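Local structure of stringent starvation protein A homolog (Haemophilus influenzae, 3LYK) at residues Leu25-Val30 against Arg189-Gln194. The protein belongs to the glutathione S-transferase superfamily and probably forms an equimolar complex with the RNA polymerase holoenzyme. Residues are numbered along the deposited sequence; the frame is centred on the assembly and turned at random.
Sequences LAEKGV and RDSFLQ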
loop_
_atom_site.group_PDB
_atom_site.type_symbol
_atom_site.label_atom_id
_atom_site.label_comp_id
_atom_site.label_asym_id
_atom_site.label_seq_id
_atom_site.Cartn_x
_atom_site.Cartn_y
_atom_site.Cartn_z
ATOM N N LEU B 25 -15.620 -1.951 8.737
ATOM C CA LEU B 25 -16.194 -1.496 10.024
ATOM C C LEU B 25 -17.426 -2.319 10.445
ATOM O O LEU B 25 -17.536 -2.667 11.620
ATOM C CB LEU B 25 -16.538 -0.003 10.006
ATOM C CG LEU B 25 -15.337 0.961 10.013
ATOM C CD1 LEU B 25 -15.691 2.360 9.462
ATOM C CD2 LEU B 25 -14.747 1.086 11.418
ATOM N N ALA B 26 -18.287 -2.675 9.478
ATOM C CA ALA B 26 -19.502 -3.411 9.755
ATOM C C ALA B 26 -19.191 -4.882 10.019
ATOM O O ALA B 26 -19.785 -5.460 10.913
ATOM C CB ALA B 26 -20.513 -3.252 8.604
ATOM N N GLU B 27 -18.242 -5.472 9.276
ATOM C CA GLU B 27 -17.821 -6.828 9.572
ATOM C C GLU B 27 -17.361 -6.958 11.014
ATOM O O GLU B 27 -17.675 -7.939 11.668
ATOM C CB GLU B 27 -16.662 -7.277 8.685
ATOM C CG GLU B 27 -17.035 -7.795 7.322
ATOM C CD GLU B 27 -17.789 -9.155 7.382
ATOM O OE1 GLU B 27 -17.378 -10.052 8.171
ATOM O OE2 GLU B 27 -18.760 -9.326 6.610
ATOM N N LYS B 28 -16.593 -5.990 11.483
ATOM C CA LYS B 28 -16.027 -6.025 12.824
ATOM C C LYS B 28 -17.020 -5.616 13.928
ATOM O O LYS B 28 -16.700 -5.744 15.130
ATOM C CB LYS B 28 -14.777 -5.113 12.912
ATOM C CG LYS B 28 -13.679 -5.414 11.880
ATOM C CD LYS B 28 -13.102 -6.792 12.104
ATOM C CE LYS B 28 -11.880 -7.065 11.165
ATOM N NZ LYS B 28 -11.241 -8.350 11.620
ATOM N N GLY B 29 -18.193 -5.080 13.524
ATOM C CA GLY B 29 -19.252 -4.666 14.452
ATOM C C GLY B 29 -18.904 -3.425 15.238
ATOM O O GLY B 29 -19.355 -3.256 16.360
ATOM N N VAL B 30 -18.107 -2.546 14.649
ATOM C CA VAL B 30 -17.585 -1.390 15.337
ATOM C C VAL B 30 -18.563 -0.216 15.111
ATOM O O VAL B 30 -18.908 0.103 13.953
ATOM C CB VAL B 30 -16.178 -1.016 14.726
ATOM C CG1 VAL B 30 -15.766 0.384 15.086
ATOM C CG2 VAL B 30 -15.117 -2.019 15.154
ATOM N N ARG B 189 -24.637 -10.076 2.511
ATOM C CA ARG B 189 -23.981 -10.248 3.817
ATOM C C ARG B 189 -24.411 -9.109 4.708
ATOM O O ARG B 189 -24.576 -7.990 4.208
ATOM C CB ARG B 189 -22.444 -10.165 3.671
ATOM C CG ARG B 189 -21.803 -11.415 3.214
ATOM C CD ARG B 189 -20.265 -11.216 3.191
ATOM N NE ARG B 189 -19.645 -11.322 4.513
ATOM C CZ ARG B 189 -19.308 -12.470 5.116
ATOM N NH1 ARG B 189 -19.554 -13.636 4.559
ATOM N NH2 ARG B 189 -18.725 -12.454 6.305
ATOM N N ASP B 190 -24.552 -9.351 6.020
ATOM C CA ASP B 190 -24.935 -8.269 6.960
ATOM C C ASP B 190 -24.070 -7.020 6.820
ATOM O O ASP B 190 -24.581 -5.881 6.901
ATOM C CB ASP B 190 -24.853 -8.713 8.437
ATOM C CG ASP B 190 -26.027 -9.633 8.846
ATOM O OD1 ASP B 190 -27.021 -9.739 8.062
ATOM O OD2 ASP B 190 -25.959 -10.249 9.951
ATOM N N SER B 191 -22.766 -7.222 6.619
ATOM C CA SER B 191 -21.851 -6.051 6.587
ATOM C C SER B 191 -22.069 -5.224 5.331
ATOM O O SER B 191 -22.029 -4.003 5.362
ATOM C CB SER B 191 -20.369 -6.487 6.711
ATOM O OG SER B 191 -20.013 -7.417 5.676
ATOM N N PHE B 192 -22.255 -5.897 4.216
ATOM C CA PHE B 192 -22.470 -5.194 2.972
ATOM C C PHE B 192 -23.779 -4.409 3.051
ATOM O O PHE B 192 -23.811 -3.220 2.694
ATOM C CB PHE B 192 -22.480 -6.126 1.760
ATOM C CG PHE B 192 -22.434 -5.378 0.470
ATOM C CD1 PHE B 192 -21.213 -5.093 -0.137
ATOM C CD2 PHE B 192 -23.601 -4.873 -0.089
ATOM C CE1 PHE B 192 -21.163 -4.323 -1.320
ATOM C CE2 PHE B 192 -23.585 -4.120 -1.264
ATOM C CZ PHE B 192 -22.362 -3.832 -1.899
ATOM N N LEU B 193 -24.836 -5.064 3.547
ATOM C CA LEU B 193 -26.131 -4.392 3.798
ATOM C C LEU B 193 -25.976 -3.119 4.617
ATOM O O LEU B 193 -26.446 -2.066 4.195
ATOM C CB LEU B 193 -27.119 -5.336 4.488
ATOM C CG LEU B 193 -27.469 -6.555 3.639
ATOM C CD1 LEU B 193 -28.206 -7.583 4.510
ATOM C CD2 LEU B 193 -28.340 -6.106 2.451
ATOM N N GLN B 194 -25.276 -3.188 5.754
ATOM C CA GLN B 194 -24.981 -1.978 6.508
ATOM C C GLN B 194 -24.175 -0.955 5.748
ATOM O O GLN B 194 -24.371 0.237 5.947
ATOM C CB GLN B 194 -24.212 -2.293 7.780
ATOM C CG GLN B 194 -25.076 -2.884 8.883
ATOM C CD GLN B 194 -24.222 -3.385 10.008
ATOM O OE1 GLN B 194 -24.212 -4.577 10.298
ATOM N NE2 GLN B 194 -23.452 -2.483 10.620
HETATM O O HOH W 1 -21.394 -9.760 7.282
#
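Glu27, in the last turn of helix 16-27, reaches across to the start of helix 190-195 and meets both Arg189 and Ser191. Outward from CB, CG, set anti to the carbonyl carbon (chi1 -83°), lies against the Ser191 side chain, 3.4 Å from OG. A bend at chi2 (-69°) brings the carboxylate to the Arg189 guanidinium. At the tip OE2 does most of the work. Arg189 comes side-on, with NE at 3.0 Å and NH2 at 3.1 Å from Glu27 OE2, both from the same face of the carboxylate and on its syn side. OE2 stays in the guanidinium plane, although the two flat groups are turned 32° from each other. Glu27 OE1 takes a weak bond from Arg189 NH2, at 3.3 Å. Ser191 OG also donates to Glu27 OE2, over a very short 2.5 Å, and a water adds a fourth donor while accepting from Ser191 N, so the carboxylate is tied to the first turn of the helix as well. So many donors on one oxygen would be expected to favour the charged carboxylate. Phe150 makes a cation-pi contact with the same arginine.

Beside Glu27, Ala26 CB packs on Ser191 CB at 3.8 Å, near the Ser191 carbonyl O, and lies 3.6 Å from Gln194 NE2, about a turn further along the second helix. Past Glu27, Gly29 closes helix 16-27 in a Schellman motif and leads into strand 30-36. The contact thus joins the first helix of the thioredoxin-like N-terminal domain to the last modelled helix of the all-helical C-terminal domain, part of the interdomain interface of the GST fold.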